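Local coordinates for pectate lyase/Amb allergen (Acidovorax citrulli, PDB 4HWV), which probably cleaves pectate by beta-elimination as a secreted, calcium-binding polysaccharide lyase of family 1, at residues R84-L89 against D175-H180; N199-D204 against H241-D246; V290-N295 against V324-N329. All blocks are in the same frame, centred on the assembly; numbering follows the deposited sequence.

Contact 1: residues R84-L89 against D175-H180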
loop_
_atom_site.group_PDB
_atom_site.type_symbol
_atom_site.label_atom_id
_atom_site.label_comp_id
_atom_site.label_asym_id
_atom_site.label_seq_id
_atom_site.Cartn_x
_atom_site.Cartn_y
_atom_site.Cartn_z
ATOM N N ARG A 84 2.779 -18.826 -11.203
ATOM C CA ARG A 84 3.433 -19.229 -9.965
ATOM C C ARG A 84 4.020 -18.018 -9.271
ATOM O O ARG A 84 4.996 -17.436 -9.743
ATOM C CB ARG A 84 4.537 -20.271 -10.205
ATOM C CG ARG A 84 5.092 -20.833 -8.898
ATOM C CD ARG A 84 6.275 -21.792 -9.038
ATOM N NE ARG A 84 6.008 -23.001 -9.807
ATOM C CZ ARG A 84 5.297 -24.032 -9.364
ATOM N NH1 ARG A 84 4.720 -23.983 -8.166
ATOM N NH2 ARG A 84 5.142 -25.103 -10.126
ATOM N N GLY A 85 3.432 -17.647 -8.145
ATOM C CA GLY A 85 3.934 -16.516 -7.381
ATOM C C GLY A 85 3.625 -15.177 -8.030
ATOM O O GLY A 85 2.561 -14.990 -8.651
ATOM N N THR A 86 4.548 -14.237 -7.866
ATOM C CA THR A 86 4.326 -12.860 -8.289
ATOM C C THR A 86 5.074 -12.516 -9.572
ATOM O O THR A 86 6.280 -12.728 -9.668
ATOM C CB THR A 86 4.796 -11.885 -7.211
ATOM O OG1 THR A 86 3.964 -12.027 -6.053
ATOM C CG2 THR A 86 4.748 -10.441 -7.733
ATOM N N ILE A 87 4.352 -11.959 -10.544
ATOM C CA ILE A 87 4.947 -11.462 -11.775
ATOM C C ILE A 87 4.833 -9.940 -11.807
ATOM O O ILE A 87 3.734 -9.394 -11.857
ATOM C CB ILE A 87 4.272 -12.086 -13.011
ATOM C CG1 ILE A 87 4.503 -13.601 -12.979
ATOM C CG2 ILE A 87 4.803 -11.437 -14.301
ATOM C CD1 ILE A 87 3.955 -14.357 -14.163
ATOM N N ASP A 88 5.978 -9.273 -11.769
ATOM C CA ASP A 88 6.048 -7.824 -11.867
ATOM C C ASP A 88 6.187 -7.482 -13.343
ATOM O O ASP A 88 7.159 -7.864 -14.001
ATOM C CB ASP A 88 7.289 -7.344 -11.105
ATOM C CG ASP A 88 7.380 -5.823 -10.994
ATOM O OD1 ASP A 88 6.508 -5.111 -11.535
ATOM O OD2 ASP A 88 8.355 -5.351 -10.377
ATOM N N LEU A 89 5.218 -6.732 -13.866
ATOM C CA LEU A 89 5.248 -6.356 -15.276
ATOM C C LEU A 89 6.082 -5.115 -15.573
ATOM O O LEU A 89 6.388 -4.864 -16.734
ATOM C CB LEU A 89 3.828 -6.164 -15.828
ATOM C CG LEU A 89 2.950 -7.425 -15.813
ATOM C CD1 LEU A 89 1.559 -7.081 -16.319
ATOM C CD2 LEU A 89 3.595 -8.566 -16.631
ATOM N N ASP A 175 -1.478 -17.265 -3.735
ATOM C CA ASP A 175 -0.583 -16.115 -3.817
ATOM C C ASP A 175 -0.111 -15.789 -5.230
ATOM O O ASP A 175 0.944 -15.176 -5.411
ATOM C CB ASP A 175 0.601 -16.299 -2.866
ATOM C CG ASP A 175 1.474 -17.474 -3.235
ATOM O OD1 ASP A 175 1.088 -18.293 -4.091
ATOM O OD2 ASP A 175 2.558 -17.583 -2.639
ATOM N N ALA A 176 -0.886 -16.172 -6.239
ATOM C CA ALA A 176 -0.532 -15.797 -7.606
ATOM C C ALA A 176 -0.836 -14.317 -7.805
ATOM O O ALA A 176 -1.950 -13.868 -7.507
ATOM C CB ALA A 176 -1.320 -16.622 -8.594
ATOM N N LYS A 177 0.139 -13.560 -8.304
ATOM C CA LYS A 177 -0.054 -12.124 -8.491
ATOM C C LYS A 177 0.513 -11.642 -9.813
ATOM O O LYS A 177 1.550 -12.141 -10.280
ATOM C CB LYS A 177 0.628 -11.317 -7.386
ATOM C CG LYS A 177 0.167 -11.618 -5.970
ATOM C CD LYS A 177 0.669 -10.541 -4.995
ATOM C CE LYS A 177 -0.003 -10.625 -3.649
ATOM N NZ LYS A 177 0.304 -9.372 -2.888
ATOM N N ILE A 178 -0.150 -10.648 -10.407
ATOM C CA ILE A 178 0.418 -9.918 -11.545
ATOM C C ILE A 178 0.353 -8.440 -11.177
ATOM O O ILE A 178 -0.729 -7.916 -10.861
ATOM C CB ILE A 178 -0.368 -10.210 -12.834
ATOM C CG1 ILE A 178 -0.233 -11.699 -13.194
ATOM C CG2 ILE A 178 0.140 -9.318 -13.971
ATOM C CD1 ILE A 178 -1.004 -12.107 -14.443
ATOM N N LEU A 179 1.515 -7.795 -11.152
ATOM C CA LEU A 179 1.624 -6.407 -10.685
ATOM C C LEU A 179 2.044 -5.446 -11.773
ATOM O O LEU A 179 2.836 -5.781 -12.638
ATOM C CB LEU A 179 2.698 -6.277 -9.606
ATOM C CG LEU A 179 2.773 -7.317 -8.494
ATOM C CD1 LEU A 179 3.985 -7.018 -7.618
ATOM C CD2 LEU A 179 1.500 -7.337 -7.661
ATOM N N HIS A 180 1.540 -4.221 -11.680
ATOM C CA HIS A 180 2.159 -3.076 -12.338
ATOM C C HIS A 180 2.015 -3.038 -13.854
ATOM O O HIS A 180 2.798 -2.364 -14.536
ATOM C CB HIS A 180 3.645 -2.977 -11.953
ATOM C CG HIS A 180 3.877 -2.953 -10.477
ATOM N ND1 HIS A 180 4.968 -3.552 -9.885
ATOM C CD2 HIS A 180 3.133 -2.436 -9.469
ATOM C CE1 HIS A 180 4.897 -3.393 -8.573
ATOM N NE2 HIS A 180 3.792 -2.716 -8.293
HETATM O O HOH W 1 1.361 -18.990 -6.709
HETATM O O HOH W 2 3.355 -14.280 -4.639
#
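Asp175 reaches Gly85 through water: its carboxylate OD1 accepts from a water that in turn accepts from Gly85 N, while its carbonyl O takes a second water that also binds Thr86 OG1. Gly85, with a positive phi of 73° that suits a residue without a side chain, presents its O to Lys177 N at 2.8 Å, and the same oxygen lies 3.4 Å from Ala176 CA in a CA-H...O contact. Lys177 runs beside Thr86, the two side chains pointing the same way, with Thr86 OG1 3.7 Å from Lys177 CB. The long aliphatic part thus lines the threonine while the ammonium NZ continues to a salt bridge with Glu203 on the next strand. Ile87 N binds Lys177 O, and Leu179 N binds Ile87 O, so strands 86-88 and 177-179 pair in parallel, 14° apart in direction, as successive turns of the right-handed parallel beta-helix of this lyase family do. On the face shared with Ile87, Ile178 turns CG2 anti to its backbone N and meets Leu89 CD1 at 3.5 Å, a branched aliphatic contact suited to the buried side. Leu179 lies on the other face, where its CD1 meets Thr86 CG2 at 3.5 Å; its O accepts from Leu89 N. Its CB also covers the centre of one face of the His180 ring. His180 ends the pairing with a side-chain bond: ND1 donates to Asp88 OD1 at 2.7 Å, the acceptor almost within the imidazole plane, yet approached from above the carboxylate plane, the two flat groups being 69° apart. Asp88 OD1 also accepts from Asn90 N, two donors gripping one oxygen, while Ser360 of the second subunit packs against Thr86 and Asp88.

Contact 2: residues N199-D204 against H241-D246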
loop_
_atom_site.group_PDB
_atom_site.type_symbol
_atom_site.label_atom_id
_atom_site.label_comp_id
_atom_site.label_asym_id
_atom_site.label_seq_id
_atom_site.Cartn_x
_atom_site.Cartn_y
_atom_site.Cartn_z
ATOM N N ASN A 199 -8.224 -16.729 -10.540
ATOM C CA ASN A 199 -7.402 -17.018 -9.379
ATOM C C ASN A 199 -6.105 -16.226 -9.294
ATOM O O ASN A 199 -5.136 -16.707 -8.714
ATOM C CB ASN A 199 -7.112 -18.518 -9.254
ATOM C CG ASN A 199 -6.711 -18.902 -7.842
ATOM O OD1 ASN A 199 -7.272 -18.374 -6.880
ATOM N ND2 ASN A 199 -5.751 -19.827 -7.705
ATOM N N ILE A 200 -6.114 -14.990 -9.801
ATOM C CA ILE A 200 -4.930 -14.127 -9.771
ATOM C C ILE A 200 -5.275 -12.869 -8.983
ATOM O O ILE A 200 -6.400 -12.345 -9.061
ATOM C CB ILE A 200 -4.502 -13.752 -11.210
ATOM C CG1 ILE A 200 -4.068 -15.015 -11.949
ATOM C CG2 ILE A 200 -3.379 -12.699 -11.226
ATOM C CD1 ILE A 200 -4.118 -14.891 -13.456
ATOM N N THR A 201 -4.312 -12.395 -8.199
ATOM C CA THR A 201 -4.420 -11.075 -7.573
ATOM C C THR A 201 -3.663 -10.061 -8.428
ATOM O O THR A 201 -2.445 -10.164 -8.582
ATOM C CB THR A 201 -3.877 -11.117 -6.139
ATOM O OG1 THR A 201 -4.747 -11.942 -5.372
ATOM C CG2 THR A 201 -3.856 -9.732 -5.498
ATOM N N PHE A 202 -4.405 -9.101 -8.992
ATOM C CA PHE A 202 -3.870 -8.065 -9.857
ATOM C C PHE A 202 -3.723 -6.797 -9.018
ATOM O O PHE A 202 -4.677 -6.403 -8.344
ATOM C CB PHE A 202 -4.858 -7.781 -10.990
ATOM C CG PHE A 202 -4.956 -8.859 -12.027
ATOM C CD1 PHE A 202 -4.109 -8.822 -13.134
ATOM C CD2 PHE A 202 -5.886 -9.891 -11.920
ATOM C CE1 PHE A 202 -4.183 -9.789 -14.111
ATOM C CE2 PHE A 202 -5.967 -10.871 -12.917
ATOM C CZ PHE A 202 -5.127 -10.818 -14.006
ATOM N N GLU A 203 -2.559 -6.150 -9.060
ATOM C CA GLU A 203 -2.375 -4.908 -8.290
ATOM C C GLU A 203 -1.708 -3.810 -9.084
ATOM O O GLU A 203 -0.684 -4.039 -9.734
ATOM C CB GLU A 203 -1.471 -5.122 -7.067
ATOM C CG GLU A 203 -2.025 -6.120 -6.044
ATOM C CD GLU A 203 -1.102 -6.380 -4.877
ATOM O OE1 GLU A 203 -0.153 -5.605 -4.654
ATOM O OE2 GLU A 203 -1.354 -7.374 -4.162
ATOM N N ASP A 204 -2.289 -2.613 -8.996
ATOM C CA ASP A 204 -1.552 -1.356 -9.148
ATOM C C ASP A 204 -0.957 -1.170 -10.540
ATOM O O ASP A 204 0.270 -1.181 -10.720
ATOM C CB ASP A 204 -0.475 -1.262 -8.055
ATOM C CG ASP A 204 0.176 0.106 -7.976
ATOM O OD1 ASP A 204 -0.383 1.092 -8.495
ATOM O OD2 ASP A 204 1.264 0.185 -7.390
ATOM N N HIS A 241 -13.092 -15.095 -10.107
ATOM C CA HIS A 241 -12.331 -15.441 -8.907
ATOM C C HIS A 241 -10.937 -14.816 -8.900
ATOM O O HIS A 241 -9.945 -15.462 -8.535
ATOM C CB HIS A 241 -12.239 -16.966 -8.716
ATOM C CG HIS A 241 -13.421 -17.574 -8.026
ATOM N ND1 HIS A 241 -14.391 -18.280 -8.701
ATOM C CD2 HIS A 241 -13.747 -17.643 -6.712
ATOM C CE1 HIS A 241 -15.273 -18.751 -7.831
ATOM N NE2 HIS A 241 -14.912 -18.371 -6.617
ATOM N N ASN A 242 -10.866 -13.532 -9.262
ATOM C CA ASN A 242 -9.622 -12.770 -9.156
ATOM C C ASN A 242 -9.821 -11.664 -8.140
ATOM O O ASN A 242 -10.955 -11.349 -7.743
ATOM C CB ASN A 242 -9.226 -12.133 -10.496
ATOM C CG ASN A 242 -9.127 -13.151 -11.603
ATOM O OD1 ASN A 242 -8.160 -13.919 -11.665
ATOM N ND2 ASN A 242 -10.128 -13.166 -12.489
ATOM N N THR A 243 -8.707 -11.080 -7.714
ATOM C CA THR A 243 -8.744 -9.894 -6.871
ATOM C C THR A 243 -8.035 -8.778 -7.626
ATOM O O THR A 243 -7.040 -9.035 -8.305
ATOM C CB THR A 243 -8.075 -10.194 -5.522
ATOM O OG1 THR A 243 -8.845 -11.211 -4.873
ATOM C CG2 THR A 243 -7.995 -8.947 -4.618
ATOM N N PHE A 244 -8.563 -7.551 -7.544
ATOM C CA PHE A 244 -7.997 -6.388 -8.239
ATOM C C PHE A 244 -7.974 -5.223 -7.272
ATOM O O PHE A 244 -8.958 -4.992 -6.573
ATOM C CB PHE A 244 -8.898 -5.942 -9.387
ATOM C CG PHE A 244 -9.084 -6.963 -10.478
ATOM C CD1 PHE A 244 -10.039 -7.964 -10.372
ATOM C CD2 PHE A 244 -8.360 -6.858 -11.659
ATOM C CE1 PHE A 244 -10.226 -8.872 -11.408
ATOM C CE2 PHE A 244 -8.553 -7.752 -12.690
ATOM C CZ PHE A 244 -9.474 -8.765 -12.562
ATOM N N SER A 245 -6.885 -4.451 -7.264
ATOM C CA SER A 245 -6.799 -3.263 -6.407
ATOM C C SER A 245 -5.669 -2.354 -6.865
ATOM O O SER A 245 -4.887 -2.727 -7.743
ATOM C CB SER A 245 -6.515 -3.652 -4.954
ATOM O OG SER A 245 -5.185 -4.081 -4.818
ATOM N N ASP A 246 -5.553 -1.188 -6.231
ATOM C CA ASP A 246 -4.406 -0.311 -6.460
ATOM C C ASP A 246 -3.190 -0.700 -5.616
ATOM O O ASP A 246 -2.254 0.093 -5.469
ATOM C CB ASP A 246 -4.774 1.152 -6.208
ATOM C CG ASP A 246 -5.655 1.723 -7.308
ATOM O OD1 ASP A 246 -5.797 1.056 -8.369
ATOM O OD2 ASP A 246 -6.185 2.847 -7.113
HETATM O O HOH W 3 -5.460 -6.696 -5.596
#
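Phe202 lies alongside Phe244 with the rings almost parallel, 7° between planes, but slid apart so that they barely overlap, centroids 4.9 Å apart. The touch falls on one side of each ring, Phe202 CD2 to Phe244 CE2 at 3.5 Å; both CG atoms stand anti to the carbonyl carbon, so the side chains leave their strands alike and lie side by side. Ile200 CG2 covers one face of the Phe202 ring near its rim, a flat aromatic and a branched aliphatic filling the buried side together. Asn242 closes the start of the pairing: its OD1 accepts from Ile200 N at 3.0 Å, in the amide plane and on a lone pair, while its ND2 donates to Ile197 O. An amide suits this turn because it can satisfy a backbone N-H and a backbone C=O at once. Beyond it Phe202 N binds Thr243 O at 2.7 Å. On the opposite face Thr201 and Thr243 sit side by side, OG1 of the former 3.8 Å from CB of the latter, and Thr243 OG1 binds Ala480 N. A water donates to Phe202 O and is hydrogen-bonded to Ser245 OG, which also bonds to Gly247 N. Like residues aligned at matching positions of neighbouring parallel strands, with an asparagine at the turn, are characteristic of the right-handed parallel beta-helix of pectate lyases.

Contact 3: residues V290-N295 against V324-N329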
loop_
_atom_site.group_PDB
_atom_site.type_symbol
_atom_site.label_atom_id
_atom_site.label_comp_id
_atom_site.label_asym_id
_atom_site.label_seq_id
_atom_site.Cartn_x
_atom_site.Cartn_y
_atom_site.Cartn_z
ATOM N N VAL A 290 -18.542 -10.427 -22.260
ATOM C CA VAL A 290 -17.614 -10.475 -21.144
ATOM C C VAL A 290 -18.404 -10.733 -19.881
ATOM O O VAL A 290 -19.424 -10.088 -19.638
ATOM C CB VAL A 290 -16.886 -9.119 -21.004
ATOM C CG1 VAL A 290 -15.874 -9.156 -19.858
ATOM C CG2 VAL A 290 -16.236 -8.736 -22.338
ATOM N N THR A 291 -17.922 -11.660 -19.064
ATOM C CA THR A 291 -18.488 -11.868 -17.730
ATOM C C THR A 291 -17.409 -11.712 -16.676
ATOM O O THR A 291 -16.341 -12.336 -16.777
ATOM C CB THR A 291 -19.135 -13.255 -17.605
ATOM O OG1 THR A 291 -20.277 -13.289 -18.467
ATOM C CG2 THR A 291 -19.575 -13.539 -16.161
ATOM N N LEU A 292 -17.695 -10.888 -15.665
ATOM C CA LEU A 292 -16.839 -10.764 -14.491
ATOM C C LEU A 292 -17.615 -11.339 -13.310
ATOM O O LEU A 292 -18.630 -10.768 -12.900
ATOM C CB LEU A 292 -16.481 -9.292 -14.235
ATOM C CG LEU A 292 -15.775 -8.602 -15.396
ATOM C CD1 LEU A 292 -16.769 -7.862 -16.289
ATOM C CD2 LEU A 292 -14.722 -7.644 -14.878
ATOM N N SER A 293 -17.158 -12.478 -12.789
ATOM C CA SER A 293 -17.889 -13.207 -11.760
ATOM C C SER A 293 -16.992 -13.494 -10.561
ATOM O O SER A 293 -15.809 -13.826 -10.714
ATOM C CB SER A 293 -18.434 -14.517 -12.335
ATOM O OG SER A 293 -17.398 -15.279 -12.940
ATOM N N ASN A 294 -17.559 -13.360 -9.365
ATOM C CA ASN A 294 -16.910 -13.858 -8.150
ATOM C C ASN A 294 -15.540 -13.235 -7.891
ATOM O O ASN A 294 -14.662 -13.893 -7.329
ATOM C CB ASN A 294 -16.776 -15.394 -8.209
ATOM C CG ASN A 294 -18.083 -16.065 -8.582
ATOM O OD1 ASN A 294 -19.115 -15.807 -7.954
ATOM N ND2 ASN A 294 -18.052 -16.916 -9.619
ATOM N N ASN A 295 -15.362 -11.980 -8.299
ATOM C CA ASN A 295 -14.096 -11.266 -8.069
ATOM C C ASN A 295 -14.199 -10.349 -6.859
ATOM O O ASN A 295 -15.297 -9.980 -6.445
ATOM C CB ASN A 295 -13.713 -10.391 -9.276
ATOM C CG ASN A 295 -13.606 -11.170 -10.563
ATOM O OD1 ASN A 295 -12.623 -11.879 -10.794
ATOM N ND2 ASN A 295 -14.596 -11.022 -11.426
ATOM N N VAL A 324 -21.837 -7.103 -21.255
ATOM C CA VAL A 324 -21.041 -7.449 -20.080
ATOM C C VAL A 324 -21.973 -7.869 -18.943
ATOM O O VAL A 324 -23.013 -7.229 -18.702
ATOM C CB VAL A 324 -20.185 -6.250 -19.589
ATOM C CG1 VAL A 324 -19.272 -6.675 -18.450
ATOM C CG2 VAL A 324 -19.370 -5.678 -20.730
ATOM N N THR A 325 -21.614 -8.957 -18.261
ATOM C CA THR A 325 -22.315 -9.395 -17.059
ATOM C C THR A 325 -21.379 -9.302 -15.860
ATOM O O THR A 325 -20.249 -9.795 -15.918
ATOM C CB THR A 325 -22.742 -10.858 -17.192
ATOM O OG1 THR A 325 -23.554 -11.028 -18.371
ATOM C CG2 THR A 325 -23.496 -11.307 -15.947
ATOM N N PHE A 326 -21.850 -8.684 -14.783
ATOM C CA PHE A 326 -21.130 -8.669 -13.494
ATOM C C PHE A 326 -21.989 -9.405 -12.471
ATOM O O PHE A 326 -23.110 -8.977 -12.193
ATOM C CB PHE A 326 -20.987 -7.244 -12.923
ATOM C CG PHE A 326 -20.049 -6.329 -13.668
ATOM C CD1 PHE A 326 -20.487 -5.611 -14.785
ATOM C CD2 PHE A 326 -18.762 -6.109 -13.182
ATOM C CE1 PHE A 326 -19.649 -4.699 -15.427
ATOM C CE2 PHE A 326 -17.913 -5.198 -13.822
ATOM C CZ PHE A 326 -18.365 -4.488 -14.949
ATOM N N HIS A 327 -21.466 -10.465 -11.856
ATOM C CA HIS A 327 -22.207 -11.086 -10.770
ATOM C C HIS A 327 -21.305 -11.699 -9.715
ATOM O O HIS A 327 -20.215 -12.196 -10.018
ATOM C CB HIS A 327 -23.262 -12.106 -11.271
ATOM C CG HIS A 327 -22.707 -13.391 -11.797
ATOM N ND1 HIS A 327 -22.428 -14.470 -10.984
ATOM C CD2 HIS A 327 -22.438 -13.792 -13.061
ATOM C CE1 HIS A 327 -22.011 -15.484 -11.728
ATOM N NE2 HIS A 327 -22.002 -15.097 -12.993
ATOM N N GLY A 328 -21.778 -11.656 -8.473
ATOM C CA GLY A 328 -21.073 -12.277 -7.368
ATOM C C GLY A 328 -19.820 -11.543 -6.949
ATOM O O GLY A 328 -18.989 -12.086 -6.226
ATOM N N ASN A 329 -19.661 -10.297 -7.395
ATOM C CA ASN A 329 -18.448 -9.559 -7.069
ATOM C C ASN A 329 -18.589 -8.764 -5.787
ATOM O O ASN A 329 -19.699 -8.355 -5.409
ATOM C CB ASN A 329 -18.075 -8.600 -8.208
ATOM C CG ASN A 329 -17.900 -9.314 -9.543
ATOM O OD1 ASN A 329 -16.942 -10.059 -9.739
ATOM N ND2 ASN A 329 -18.831 -9.087 -10.466
HETATM O O HOH W 4 -19.425 -14.679 -5.467
#
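Strands 290-293 and 324-327 run parallel, 8° apart in direction, joined by N-H...O bonds such as Leu292 N to Thr325 O at 2.8 Å. Leu292 fills the buried side: its CD1 lies over one face of the Phe326 ring, offset toward the rim, and meets Val324 CG1 at 3.5 Å, one methyl serving two apolar neighbours. On the side of the sheet that carries Thr291 and Thr325, themselves side by side, Ser293 CB lies over one face of the His327 ring, 3.9 Å from its centroid. The small serine allows this CH-pi contact, and its OG binds Asp240 and Trp238, while His327 NE2 is hydrogen-bonded to Thr24. At the turn, Asn329 ND2 donates to Leu292 O at 3.0 Å from above the carbonyl plane; the same oxygen also accepts from His327 N, so two donors hold it. Asn329 OD1 accepts from Asn295 N at 2.9 Å and from Asn295 ND2 at 3.0 Å, the two donors coming from opposite faces of its plane. Asn295 OD1 accepts from Asn242 N, and ND2 also donates to Ile239 O. The Asn295 and Asn329 amides are 6° from parallel and point the same way: this hydrogen-bonded row of asparagines is a known feature of the turns of parallel beta-helices, pectate lyases among them.

Overall arrangement
The three contacts are pairings between successive turns of one beta-helix, met in series along the chain. Contacts 1 and 2, centres 9 Å apart, adjoin directly: Ala176 O and Thr201 N, 2.9 Å apart, form a probable backbone hydrogen bond. Contacts 2 and 3, centres 14 Å apart, are joined at the turn, where Asn242 N lies 2.9 Å from Asn295 OD1 in another probable bond, carrying the asparagine row from one pairing into the next. Contacts 1 and 3 do not touch; their nearest atoms are about 11 Å apart. The calcium ion, bound by Asp227, Asp278 and Asp282, lies about 11 Å from the Asp246 side chain and about 12 Å from that of Leu292.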